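Trehalose synthase regulatory protein (Candida albicans, PDB 5HUS) probably serves as a regulatory subunit in trehalose synthesis, its C-terminal domain having the haloacid dehalogenase-like fold of the trehalose-phosphatases. Local coordinates at residues 61-64 / 65-68; 151-154 / 155-158; 178-182 / 183-187; 218-221 / 222-226; 260-263 / 264-267. All coordinates share one frame; numbering follows the deposited sequence.

Overall arrangement
The five contacts are local ones, in series along the chain. Contact 1 (61-68) and contact 5 (260-267) belong to the mostly parallel nine-stranded sheet and its helices, the Rossmann-like core expected of the HAD clan; contact 4 (218-226) packs by the edge strand 111-112 of that sheet. Contacts 2 and 3 lie on the separate four-stranded antiparallel sheet, consistent with a cap domain. Centres of contacts 2 and 3 are about 23 Å apart, their nearest atoms about 7 Å; contacts 1 and 2, on opposite sides of the chain's centre, are about 42 Å apart between centres. Contact 5 comes within about 13 Å, between nearest atoms, of contacts 3 and 4.

Contact 1: residues 61-64 / 65-68; sequences SDLV and ESQD
E65 folds its side chain back along the short helix 61-65, over the carbonyl of S61 four residues earlier. Its CB lies 3.4 Å from S61 O, and CG follows the same oxygen at 3.7 Å. A bend at the second torsion (chi2 141°) then turns the chain, bringing the carboxyl carbon CD to 3.2 Å from S61 O. At the tip, OE1 stands 3.3 Å and OE2 3.5 Å from that carbonyl oxygen: acceptors facing an acceptor, with no hydrogen bond between them. The backbone underneath is the C-terminal part of the helix, where E65 N makes two weak bonds, at 3.3 Å to S61 O and at 3.4 Å to D62 O. This helix leads through a short loop into strand 69-74 of the mixed, mostly parallel core sheet; L63 and V64 turn their side chains onto V71 of that strand, while N305 OD1 takes the N-H of L63. Ahead of E65 in the turn, S61 OG is occupied by R58 O. The like-charged D62 OD1 sits 4.6 Å from E65 OE1, a proximity that, with the S61 carbonyl, would tend to raise the proton affinity of the E65 carboxylate.

Contact 2: residues 151-154 / 155-158; sequences FHAG and KSFS
S156 reaches back to A153 and closes the turn between them twice over. Its hydroxyl OG donates to A153 O at 2.7 Å, and its backbone N donates to the same oxygen at 3.1 Å. Both donors arrive from one face of the carbonyl plane, the hydroxyl tilted 26° from it. Set between the backbone N and the carbonyl carbon (chi1 79°), OG lies within reach of A153 O. The four residues A153 to S156 form a type II' beta turn, in which G154 takes the positive phi that glycine tolerates easily; it carries the chain from strand 149-152 of the antiparallel sheet into helix 156-159. A weak bond at 3.4 Å links F157 N to G154 O. Two residues on from A153, K155 O is likewise gripped by two donors of S158, its N at 3.1 Å and its OG at 2.9 Å. A153 CB packs against F157 CB at 3.9 Å, and both side chains also touch S164 of helix 161-179. Two carbonyls, A153 O and K155 O, thus each take a backbone N-H and a serine hydroxyl, and because S156 OG also engages S164 OG, the turn is tied by hydrogen bonds to helix 161-179.

Contact 3: residues 178-182 / 183-187; sequences LFEHN and GVHAT
F179 and E180 are joined to V184 and G183 in a Schellman motif: past helix 161-179 the chain runs through a 3-10 turn at 180-182 and closes with this cap. G183 N donates to E180 O at 2.9 Å, the 5-to-2 link, and V184 N reaches back to F179 O in a weak 6-to-1 bond of 3.4 Å. F179 O also takes the N-H of N182. G183 supplies the positive phi that reverses the chain, which then sets off as strand 184-189, an outermost strand of the four-stranded antiparallel sheet. Across the turn, F179 CB meets V184 CB at 4.1 Å, the apolar contact that usually accompanies a Schellman motif; both side chains also face helix 116-136, F179 at I126 and V184 at W122. E180 and H185, also joined across the turn, form a histidine-carboxylate pair. The glutamate is extended, its first two torsions near 180°, and CG passes 3.2 Å from H185 NE2 before the carboxylate reaches it. H185 NE2 then donates to E180 OE2 at 3.0 Å, almost straight at 164°. The oxygen lies in the imidazole plane, at the ring edge, but is met on its anti side, 34° out of the carboxylate plane; carboxylate and ring planes stand 84° apart. The other ring nitrogen, ND1, is bonded to D198 OD1, so that both nitrogens face carboxylates and the rotation of the ring is fixed. Beside this pair E180 CA lies over one face of the imidazole, and the same CA makes a C-H...O contact to V184 O at 3.4 Å.

Contact 4: residues 218-221 / 222-226; sequences QKYV and VTHIN
Y220 and H224 meet as an offset stack one turn apart, at the point where helix 218-223 gives out. Ring centroids are 4.1 Å apart and the planes are inclined at 26°. H224 ND1 lies over the rim of one face of the tyrosine, while Y220 CE1 lies over a face of the imidazole, 3.4 Å from H224 CE1. The tyrosine reaches this place with CG anti to its N (chi1 174°), which swings the ring toward the C-terminal side of the helix. Hydrogen bonds hold the same pair: Y220 O accepts from H224 N at 2.8 Å and from H224 ND1 at 2.9 Å, the two donors coming from opposite faces of the carbonyl plane. ND1 must be the donor, since its partner is a carbonyl, and that oxygen lies in the ring plane; bond and stack together fix the ring's tilt. K219 O is doubly used in a similar way, by T223 N at 2.9 Å and T223 OG1 at 2.8 Å, again from opposite faces. H224, first to leave helical angles, thus covers a carbonyl of the final turn with its own side chain. Apolar contacts are looser: V221 CG1 meets I225 CD1 at 4.2 Å, and Q218 CG passes across V222 CG2 at 4.1 Å. Towards the body of the protein, V221 and I225 rest on L207 of helix 200-213 and on I111 of edge strand 111-112, and Q218 NE2 bonds to N109 O in the loop just before that strand.

Contact 5: residues 260-263 / 264-267; sequences YEYV and NSLK
Y262, on helix 254-265, and L266, in the 3-10 turn that follows, set an aromatic ring against a branched chain. A chi1 of 176° carries the tyrosine ring away from its own N and toward the C-terminal end of the helix, and L266 stands over one face of the ring, displaced toward its rim. L266 CD2 does the touching, at 4.0 Å from Y262 CE1 and 3.9 Å from Y262 OH. S265 approaches the same ring obliquely, its OG 3.9 Å from Y262 CD1; that hydroxyl is spent on a bond of 2.7 Å to Y262 O. The same carbonyl receives L266 N weakly, while L266 N also bonds to V263 O at 3.1 Å, from well above the carbonyl plane, as the helix tightens toward a 3-10 turn. Y260 and N264 form a second pair, away from the first. N264 N donates to Y260 O at 2.8 Å, and the carboxamide carbon CG lies just 3.1 Å from that oxygen, but the amide finds its partners beyond the helix: OD1 bonds to T275 OG1 and ND2 to A289 O. Y260 sends its hydroxyl to G251 O. The helix joins strands 243-250 and 272-278 in a beta-alpha-beta unit; Y260, V263 and N264 face T275 of the second strand. The chemistry therefore differs between the two pairs: Y262 and L266 pack against I205, R206 and L209 of helix 200-213, while Y260 and N264 spend their polar ends on hydrogen bonds that fasten the helix to the sheet and its loops.

Contact 1: residues 61-64 / 65-68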
loop_
_atom_site.group_PDB
_atom_site.type_symbol
_atom_site.label_atom_id
_atom_site.label_comp_id
_atom_site.label_asym_id
_atom_site.label_seq_id
_atom_site.Cartn_x
_atom_site.Cartn_y
_atom_site.Cartn_z
ATOM N N SER A 61 -11.183 7.946 15.538
ATOM C CA SER A 61 -12.351 8.812 15.377
ATOM C C SER A 61 -12.009 10.293 15.544
ATOM O O SER A 61 -12.535 11.143 14.825
ATOM C CB SER A 61 -13.459 8.415 16.359
ATOM O OG SER A 61 -12.971 8.325 17.684
ATOM N N ASP A 62 -11.120 10.601 16.481
ATOM C CA ASP A 62 -10.695 11.977 16.689
ATOM C C ASP A 62 -9.822 12.452 15.531
ATOM O O ASP A 62 -9.981 13.568 15.036
ATOM C CB ASP A 62 -9.948 12.111 18.016
ATOM C CG ASP A 62 -10.809 11.727 19.208
ATOM O OD1 ASP A 62 -12.042 11.895 19.125
ATOM O OD2 ASP A 62 -10.255 11.253 20.223
ATOM N N LEU A 63 -8.910 11.590 15.094
ATOM C CA LEU A 63 -7.991 11.927 14.010
ATOM C C LEU A 63 -8.714 12.273 12.713
ATOM O O LEU A 63 -8.366 13.244 12.044
ATOM C CB LEU A 63 -7.019 10.774 13.757
ATOM C CG LEU A 63 -6.091 10.966 12.556
ATOM C CD1 LEU A 63 -5.219 12.201 12.758
ATOM C CD2 LEU A 63 -5.246 9.724 12.324
ATOM N N VAL A 64 -9.721 11.483 12.360
ATOM C CA VAL A 64 -10.398 11.674 11.084
ATOM C C VAL A 64 -11.345 12.870 11.111
ATOM O O VAL A 64 -11.571 13.511 10.085
ATOM C CB VAL A 64 -11.183 10.416 10.667
ATOM C CG1 VAL A 64 -10.226 9.256 10.435
ATOM C CG2 VAL A 64 -12.225 10.055 11.718
ATOM N N GLU A 65 -11.884 13.181 12.283
ATOM C CA GLU A 65 -12.844 14.271 12.402
ATOM C C GLU A 65 -12.167 15.637 12.308
ATOM O O GLU A 65 -12.841 16.660 12.202
ATOM C CB GLU A 65 -13.638 14.144 13.709
ATOM C CG GLU A 65 -15.011 13.506 13.512
ATOM C CD GLU A 65 -15.406 12.561 14.635
ATOM O OE1 GLU A 65 -15.148 12.880 15.816
ATOM O OE2 GLU A 65 -15.977 11.491 14.333
ATOM N N SER A 66 -10.837 15.651 12.333
ATOM C CA SER A 66 -10.079 16.884 12.134
ATOM C C SER A 66 -10.176 17.354 10.681
ATOM O O SER A 66 -10.085 16.552 9.752
ATOM C CB SER A 66 -8.618 16.687 12.539
ATOM O OG SER A 66 -8.121 15.448 12.066
ATOM N N GLN A 67 -10.355 18.657 10.487
ATOM C CA GLN A 67 -10.667 19.198 9.165
ATOM C C GLN A 67 -9.467 19.283 8.221
ATOM O O GLN A 67 -9.633 19.286 7.002
ATOM C CB GLN A 67 -11.291 20.588 9.301
ATOM C CG GLN A 67 -12.518 20.636 10.194
ATOM C CD GLN A 67 -13.340 21.891 9.980
ATOM O OE1 GLN A 67 -13.639 22.264 8.844
ATOM N NE2 GLN A 67 -13.705 22.554 11.071
ATOM N N ASP A 68 -8.265 19.360 8.777
ATOM C CA ASP A 68 -7.077 19.550 7.952
ATOM C C ASP A 68 -6.319 18.248 7.726
ATOM O O ASP A 68 -5.187 18.258 7.252
ATOM C CB ASP A 68 -6.152 20.582 8.595
ATOM C CG ASP A 68 -5.984 20.356 10.084
ATOM O OD1 ASP A 68 -6.332 19.252 10.559
ATOM O OD2 ASP A 68 -5.504 21.277 10.779
#

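Contact 2: residues 151-154 / 155-158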
loop_
_atom_site.group_PDB
_atom_site.type_symbol
_atom_site.label_atom_id
_atom_site.label_comp_id
_atom_site.label_asym_id
_atom_site.label_seq_id
_atom_site.Cartn_x
_atom_site.Cartn_y
_atom_site.Cartn_z
ATOM N N PHE A 151 0.296 -15.958 -6.279
ATOM C CA PHE A 151 0.509 -17.398 -6.326
ATOM C C PHE A 151 0.809 -17.875 -4.908
ATOM O O PHE A 151 1.886 -17.616 -4.382
ATOM C CB PHE A 151 1.660 -17.728 -7.286
ATOM C CG PHE A 151 1.950 -19.200 -7.437
ATOM C CD1 PHE A 151 0.970 -20.153 -7.218
ATOM C CD2 PHE A 151 3.216 -19.626 -7.814
ATOM C CE1 PHE A 151 1.251 -21.502 -7.363
ATOM C CE2 PHE A 151 3.499 -20.973 -7.958
ATOM C CZ PHE A 151 2.515 -21.909 -7.731
ATOM N N HIS A 152 -0.149 -18.558 -4.288
ATOM C CA HIS A 152 -0.009 -18.999 -2.903
ATOM C C HIS A 152 0.556 -20.414 -2.807
ATOM O O HIS A 152 0.067 -21.326 -3.466
ATOM C CB HIS A 152 -1.356 -18.965 -2.182
ATOM C CG HIS A 152 -1.960 -17.599 -2.060
ATOM N ND1 HIS A 152 -1.855 -16.844 -0.914
ATOM C CD2 HIS A 152 -2.709 -16.872 -2.924
ATOM C CE1 HIS A 152 -2.501 -15.702 -1.080
ATOM N NE2 HIS A 152 -3.029 -15.696 -2.289
ATOM N N ALA A 153 1.571 -20.594 -1.970
ATOM C CA ALA A 153 2.140 -21.918 -1.746
ATOM C C ALA A 153 1.108 -22.840 -1.105
ATOM O O ALA A 153 1.063 -24.032 -1.400
ATOM C CB ALA A 153 3.381 -21.824 -0.877
ATOM N N GLY A 154 0.279 -22.274 -0.233
ATOM C CA GLY A 154 -0.751 -23.040 0.443
ATOM C C GLY A 154 -0.158 -24.237 1.159
ATOM O O GLY A 154 0.855 -24.118 1.848
ATOM N N LYS A 155 -0.773 -25.398 0.959
ATOM C CA LYS A 155 -0.371 -26.612 1.660
ATOM C C LYS A 155 0.928 -27.200 1.114
ATOM O O LYS A 155 1.571 -28.011 1.780
ATOM C CB LYS A 155 -1.488 -27.658 1.587
ATOM C CG LYS A 155 -1.338 -28.798 2.593
ATOM C CD LYS A 155 -2.384 -29.879 2.370
ATOM C CE LYS A 155 -2.054 -31.137 3.166
ATOM N NZ LYS A 155 -2.788 -32.326 2.654
ATOM N N SER A 156 1.321 -26.792 -0.090
ATOM C CA SER A 156 2.557 -27.300 -0.684
ATOM C C SER A 156 3.756 -26.917 0.175
ATOM O O SER A 156 4.781 -27.600 0.167
ATOM C CB SER A 156 2.742 -26.773 -2.110
ATOM O OG SER A 156 3.225 -25.439 -2.112
ATOM N N PHE A 157 3.609 -25.827 0.923
ATOM C CA PHE A 157 4.680 -25.298 1.763
ATOM C C PHE A 157 4.973 -26.220 2.939
ATOM O O PHE A 157 6.113 -26.314 3.394
ATOM C CB PHE A 157 4.314 -23.904 2.272
ATOM C CG PHE A 157 5.477 -23.127 2.815
ATOM C CD1 PHE A 157 6.398 -22.548 1.955
ATOM C CD2 PHE A 157 5.642 -22.955 4.180
ATOM C CE1 PHE A 157 7.469 -21.821 2.449
ATOM C CE2 PHE A 157 6.710 -22.229 4.680
ATOM C CZ PHE A 157 7.623 -21.661 3.813
ATOM N N SER A 158 3.938 -26.887 3.440
ATOM C CA SER A 158 4.108 -27.811 4.555
ATOM C C SER A 158 4.449 -29.211 4.043
ATOM O O SER A 158 5.212 -29.943 4.674
ATOM C CB SER A 158 2.848 -27.838 5.429
ATOM O OG SER A 158 1.685 -28.078 4.656
#

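Contact 3: residues 178-182 / 183-187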
loop_
_atom_site.group_PDB
_atom_site.type_symbol
_atom_site.label_atom_id
_atom_site.label_comp_id
_atom_site.label_asym_id
_atom_site.label_seq_id
_atom_site.Cartn_x
_atom_site.Cartn_y
_atom_site.Cartn_z
ATOM N N LEU A 178 9.580 -12.737 -18.778
ATOM C CA LEU A 178 8.586 -12.466 -19.812
ATOM C C LEU A 178 7.875 -11.115 -19.685
ATOM O O LEU A 178 7.430 -10.564 -20.691
ATOM C CB LEU A 178 7.536 -13.575 -19.836
ATOM C CG LEU A 178 8.020 -14.985 -20.190
ATOM C CD1 LEU A 178 6.838 -15.911 -20.389
ATOM C CD2 LEU A 178 8.899 -14.965 -21.428
ATOM N N PHE A 179 7.751 -10.580 -18.474
ATOM C CA PHE A 179 6.934 -9.377 -18.301
ATOM C C PHE A 179 7.655 -8.139 -17.787
ATOM O O PHE A 179 7.056 -7.066 -17.714
ATOM C CB PHE A 179 5.752 -9.692 -17.375
ATOM C CG PHE A 179 4.716 -10.563 -18.013
ATOM C CD1 PHE A 179 3.655 -10.004 -18.710
ATOM C CD2 PHE A 179 4.812 -11.942 -17.943
ATOM C CE1 PHE A 179 2.704 -10.804 -19.311
ATOM C CE2 PHE A 179 3.863 -12.748 -18.539
ATOM C CZ PHE A 179 2.808 -12.178 -19.225
ATOM N N GLU A 180 8.931 -8.268 -17.428
ATOM C CA GLU A 180 9.687 -7.122 -16.932
ATOM C C GLU A 180 9.645 -5.928 -17.896
ATOM O O GLU A 180 9.533 -4.789 -17.459
ATOM C CB GLU A 180 11.140 -7.512 -16.654
ATOM C CG GLU A 180 12.032 -6.347 -16.281
ATOM C CD GLU A 180 13.438 -6.767 -15.898
ATOM O OE1 GLU A 180 14.075 -7.509 -16.678
ATOM O OE2 GLU A 180 13.906 -6.351 -14.815
ATOM N N HIS A 181 9.703 -6.185 -19.203
ATOM C CA HIS A 181 9.694 -5.089 -20.176
ATOM C C HIS A 181 8.377 -4.314 -20.163
ATOM O O HIS A 181 8.314 -3.188 -20.646
ATOM C CB HIS A 181 9.967 -5.612 -21.594
ATOM C CG HIS A 181 8.859 -6.445 -22.157
ATOM N ND1 HIS A 181 8.829 -7.816 -22.038
ATOM C CD2 HIS A 181 7.743 -6.102 -22.845
ATOM C CE1 HIS A 181 7.747 -8.284 -22.635
ATOM N NE2 HIS A 181 7.068 -7.265 -23.129
ATOM N N ASN A 182 7.328 -4.925 -19.620
ATOM C CA ASN A 182 6.037 -4.255 -19.493
ATOM C C ASN A 182 5.905 -3.460 -18.196
ATOM O O ASN A 182 4.843 -2.920 -17.905
ATOM C CB ASN A 182 4.901 -5.274 -19.570
ATOM C CG ASN A 182 4.777 -5.903 -20.940
ATOM O OD1 ASN A 182 4.977 -5.242 -21.959
ATOM N ND2 ASN A 182 4.443 -7.188 -20.974
ATOM N N GLY A 183 6.977 -3.406 -17.416
ATOM C CA GLY A 183 6.936 -2.746 -16.119
ATOM C C GLY A 183 6.170 -3.564 -15.096
ATOM O O GLY A 183 5.506 -3.016 -14.213
ATOM N N VAL A 184 6.257 -4.885 -15.224
ATOM C CA VAL A 184 5.584 -5.809 -14.317
ATOM C C VAL A 184 6.608 -6.763 -13.706
ATOM O O VAL A 184 7.485 -7.258 -14.407
ATOM C CB VAL A 184 4.484 -6.610 -15.050
ATOM C CG1 VAL A 184 3.933 -7.724 -14.168
ATOM C CG2 VAL A 184 3.376 -5.677 -15.514
ATOM N N HIS A 185 6.515 -7.002 -12.399
ATOM C CA HIS A 185 7.443 -7.913 -11.739
ATOM C C HIS A 185 6.738 -8.834 -10.756
ATOM O O HIS A 185 5.685 -8.492 -10.223
ATOM C CB HIS A 185 8.539 -7.140 -11.005
ATOM C CG HIS A 185 9.630 -6.646 -11.903
ATOM N ND1 HIS A 185 9.614 -5.390 -12.473
ATOM C CD2 HIS A 185 10.768 -7.240 -12.331
ATOM C CE1 HIS A 185 10.698 -5.231 -13.212
ATOM N NE2 HIS A 185 11.415 -6.338 -13.142
ATOM N N ALA A 186 7.331 -10.005 -10.543
ATOM C CA ALA A 186 6.900 -10.927 -9.499
ATOM C C ALA A 186 7.854 -10.820 -8.311
ATOM O O ALA A 186 9.064 -10.684 -8.492
ATOM C CB ALA A 186 6.859 -12.338 -10.023
ATOM N N THR A 187 7.316 -10.874 -7.099
ATOM C CA THR A 187 8.144 -10.784 -5.899
ATOM C C THR A 187 7.707 -11.846 -4.894
ATOM O O THR A 187 6.535 -12.207 -4.845
ATOM C CB THR A 187 8.050 -9.386 -5.254
ATOM O OG1 THR A 187 8.209 -8.383 -6.266
ATOM C CG2 THR A 187 9.133 -9.203 -4.202
#

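Contact 4: residues 218-221 / 222-226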
loop_
_atom_site.group_PDB
_atom_site.type_symbol
_atom_site.label_atom_id
_atom_site.label_comp_id
_atom_site.label_asym_id
_atom_site.label_seq_id
_atom_site.Cartn_x
_atom_site.Cartn_y
_atom_site.Cartn_z
ATOM N N GLN A 218 -11.377 15.162 -9.174
ATOM C CA GLN A 218 -11.263 13.835 -9.755
ATOM C C GLN A 218 -11.231 13.865 -11.273
ATOM O O GLN A 218 -10.459 13.135 -11.894
ATOM C CB GLN A 218 -12.421 12.966 -9.279
ATOM C CG GLN A 218 -12.320 11.516 -9.680
ATOM C CD GLN A 218 -12.874 10.607 -8.610
ATOM O OE1 GLN A 218 -12.706 10.866 -7.415
ATOM N NE2 GLN A 218 -13.545 9.540 -9.026
ATOM N N LYS A 219 -12.069 14.711 -11.863
ATOM C CA LYS A 219 -12.152 14.795 -13.316
ATOM C C LYS A 219 -10.807 15.181 -13.917
ATOM O O LYS A 219 -10.413 14.651 -14.951
ATOM C CB LYS A 219 -13.235 15.789 -13.741
ATOM C CG LYS A 219 -14.651 15.298 -13.463
ATOM C CD LYS A 219 -15.686 16.100 -14.240
ATOM C CE LYS A 219 -17.092 15.566 -14.005
ATOM N NZ LYS A 219 -17.231 14.130 -14.391
ATOM N N TYR A 220 -10.094 16.088 -13.257
ATOM C CA TYR A 220 -8.771 16.480 -13.729
ATOM C C TYR A 220 -7.814 15.296 -13.667
ATOM O O TYR A 220 -7.086 15.026 -14.621
ATOM C CB TYR A 220 -8.219 17.649 -12.908
ATOM C CG TYR A 220 -6.791 18.009 -13.254
ATOM C CD1 TYR A 220 -6.510 18.935 -14.250
ATOM C CD2 TYR A 220 -5.723 17.425 -12.582
ATOM C CE1 TYR A 220 -5.205 19.264 -14.570
ATOM C CE2 TYR A 220 -4.419 17.745 -12.895
ATOM C CZ TYR A 220 -4.163 18.667 -13.888
ATOM O OH TYR A 220 -2.860 18.981 -14.195
ATOM N N VAL A 221 -7.821 14.595 -12.538
ATOM C CA VAL A 221 -6.948 13.445 -12.348
ATOM C C VAL A 221 -7.217 12.365 -13.397
ATOM O O VAL A 221 -6.287 11.842 -14.014
ATOM C CB VAL A 221 -7.112 12.844 -10.940
ATOM C CG1 VAL A 221 -6.298 11.564 -10.806
ATOM C CG2 VAL A 221 -6.696 13.855 -9.890
ATOM N N VAL A 222 -8.491 12.040 -13.600
ATOM C CA VAL A 222 -8.860 11.018 -14.572
ATOM C C VAL A 222 -8.442 11.439 -15.982
ATOM O O VAL A 222 -7.834 10.656 -16.712
ATOM C CB VAL A 222 -10.376 10.717 -14.522
ATOM C CG1 VAL A 222 -10.772 9.768 -15.642
ATOM C CG2 VAL A 222 -10.747 10.127 -13.163
ATOM N N THR A 223 -8.727 12.686 -16.343
ATOM C CA THR A 223 -8.349 13.215 -17.651
ATOM C C THR A 223 -6.836 13.189 -17.850
ATOM O O THR A 223 -6.347 12.908 -18.947
ATOM C CB THR A 223 -8.861 14.660 -17.839
ATOM O OG1 THR A 223 -10.292 14.673 -17.788
ATOM C CG2 THR A 223 -8.407 15.228 -19.179
ATOM N N HIS A 224 -6.092 13.469 -16.786
ATOM C CA HIS A 224 -4.638 13.529 -16.887
ATOM C C HIS A 224 -3.954 12.324 -16.242
ATOM O O HIS A 224 -2.850 12.443 -15.726
ATOM C CB HIS A 224 -4.117 14.824 -16.254
ATOM C CG HIS A 224 -4.618 16.066 -16.926
ATOM N ND1 HIS A 224 -5.860 16.602 -16.668
ATOM C CD2 HIS A 224 -4.046 16.865 -17.858
ATOM C CE1 HIS A 224 -6.032 17.683 -17.410
ATOM N NE2 HIS A 224 -4.948 17.863 -18.141
ATOM N N ILE A 225 -4.591 11.159 -16.301
ATOM C CA ILE A 225 -4.082 10.007 -15.561
ATOM C C ILE A 225 -2.716 9.553 -16.089
ATOM O O ILE A 225 -1.905 9.032 -15.335
ATOM C CB ILE A 225 -5.087 8.824 -15.576
ATOM C CG1 ILE A 225 -4.756 7.813 -14.468
ATOM C CG2 ILE A 225 -5.153 8.147 -16.953
ATOM C CD1 ILE A 225 -5.015 8.327 -13.068
ATOM N N ASN A 226 -2.441 9.793 -17.370
ATOM C CA ASN A 226 -1.145 9.430 -17.938
ATOM C C ASN A 226 0.023 10.053 -17.176
ATOM O O ASN A 226 1.066 9.420 -16.989
ATOM C CB ASN A 226 -1.085 9.829 -19.418
ATOM C CG ASN A 226 0.282 10.335 -19.835
ATOM O OD1 ASN A 226 1.197 9.551 -20.090
ATOM N ND2 ASN A 226 0.425 11.655 -19.916
#

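Contact 5: residues 260-263 / 264-267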
loop_
_atom_site.group_PDB
_atom_site.type_symbol
_atom_site.label_atom_id
_atom_site.label_comp_id
_atom_site.label_asym_id
_atom_site.label_seq_id
_atom_site.Cartn_x
_atom_site.Cartn_y
_atom_site.Cartn_z
ATOM N N TYR A 260 8.622 3.728 2.365
ATOM C CA TYR A 260 9.342 4.492 3.393
ATOM C C TYR A 260 10.364 5.412 2.742
ATOM O O TYR A 260 10.449 6.595 3.059
ATOM C CB TYR A 260 10.063 3.579 4.395
ATOM C CG TYR A 260 9.161 2.728 5.247
ATOM C CD1 TYR A 260 8.011 3.249 5.826
ATOM C CD2 TYR A 260 9.459 1.392 5.467
ATOM C CE1 TYR A 260 7.187 2.452 6.612
ATOM C CE2 TYR A 260 8.644 0.592 6.237
ATOM C CZ TYR A 260 7.511 1.122 6.802
ATOM O OH TYR A 260 6.709 0.309 7.562
ATOM N N GLU A 261 11.150 4.851 1.836
ATOM C CA GLU A 261 12.179 5.632 1.159
ATOM C C GLU A 261 11.573 6.798 0.380
ATOM O O GLU A 261 12.123 7.904 0.382
ATOM C CB GLU A 261 12.998 4.728 0.239
ATOM C CG GLU A 261 13.849 3.717 0.992
ATOM C CD GLU A 261 14.567 2.751 0.068
ATOM O OE1 GLU A 261 14.638 3.030 -1.142
ATOM O OE2 GLU A 261 15.059 1.710 0.554
ATOM N N TYR A 262 10.433 6.562 -0.264
ATOM C CA TYR A 262 9.761 7.623 -1.014
ATOM C C TYR A 262 9.239 8.733 -0.103
ATOM O O TYR A 262 9.462 9.917 -0.364
ATOM C CB TYR A 262 8.607 7.055 -1.854
ATOM C CG TYR A 262 7.809 8.127 -2.574
ATOM C CD1 TYR A 262 8.441 9.071 -3.379
ATOM C CD2 TYR A 262 6.428 8.201 -2.447
ATOM C CE1 TYR A 262 7.718 10.059 -4.032
ATOM C CE2 TYR A 262 5.695 9.180 -3.098
ATOM C CZ TYR A 262 6.346 10.110 -3.889
ATOM O OH TYR A 262 5.623 11.084 -4.542
ATOM N N VAL A 263 8.540 8.356 0.966
ATOM C CA VAL A 263 7.997 9.348 1.880
ATOM C C VAL A 263 9.130 10.093 2.585
ATOM O O VAL A 263 9.034 11.297 2.798
ATOM C CB VAL A 263 7.039 8.705 2.906
ATOM C CG1 VAL A 263 6.625 9.712 3.963
ATOM C CG2 VAL A 263 5.817 8.167 2.174
ATOM N N ASN A 264 10.208 9.385 2.918
ATOM C CA ASN A 264 11.388 10.033 3.506
ATOM C C ASN A 264 11.960 11.099 2.581
ATOM O O ASN A 264 12.358 12.177 3.027
ATOM C CB ASN A 264 12.478 9.007 3.830
ATOM C CG ASN A 264 12.177 8.213 5.086
ATOM O OD1 ASN A 264 11.286 8.563 5.852
ATOM N ND2 ASN A 264 12.931 7.143 5.304
ATOM N N SER A 265 11.978 10.791 1.290
ATOM C CA SER A 265 12.543 11.689 0.290
ATOM C C SER A 265 11.673 12.925 0.061
ATOM O O SER A 265 12.150 13.929 -0.459
ATOM C CB SER A 265 12.756 10.944 -1.030
ATOM O OG SER A 265 11.549 10.790 -1.760
ATOM N N LEU A 266 10.408 12.861 0.468
ATOM C CA LEU A 266 9.487 13.984 0.285
ATOM C C LEU A 266 9.809 15.170 1.184
ATOM O O LEU A 266 9.217 16.240 1.041
ATOM C CB LEU A 266 8.042 13.539 0.538
ATOM C CG LEU A 266 7.426 12.651 -0.543
ATOM C CD1 LEU A 266 6.030 12.191 -0.125
ATOM C CD2 LEU A 266 7.377 13.382 -1.877
ATOM N N LYS A 267 10.744 14.983 2.110
ATOM C CA LYS A 267 11.076 16.032 3.066
ATOM C C LYS A 267 11.612 17.275 2.348
ATOM O O LYS A 267 11.563 18.377 2.886
ATOM C CB LYS A 267 12.087 15.511 4.098
ATOM C CG LYS A 267 12.317 16.443 5.280
ATOM C CD LYS A 267 12.281 15.721 6.631
ATOM C CE LYS A 267 10.919 15.875 7.308
ATOM N NZ LYS A 267 10.970 15.819 8.802
#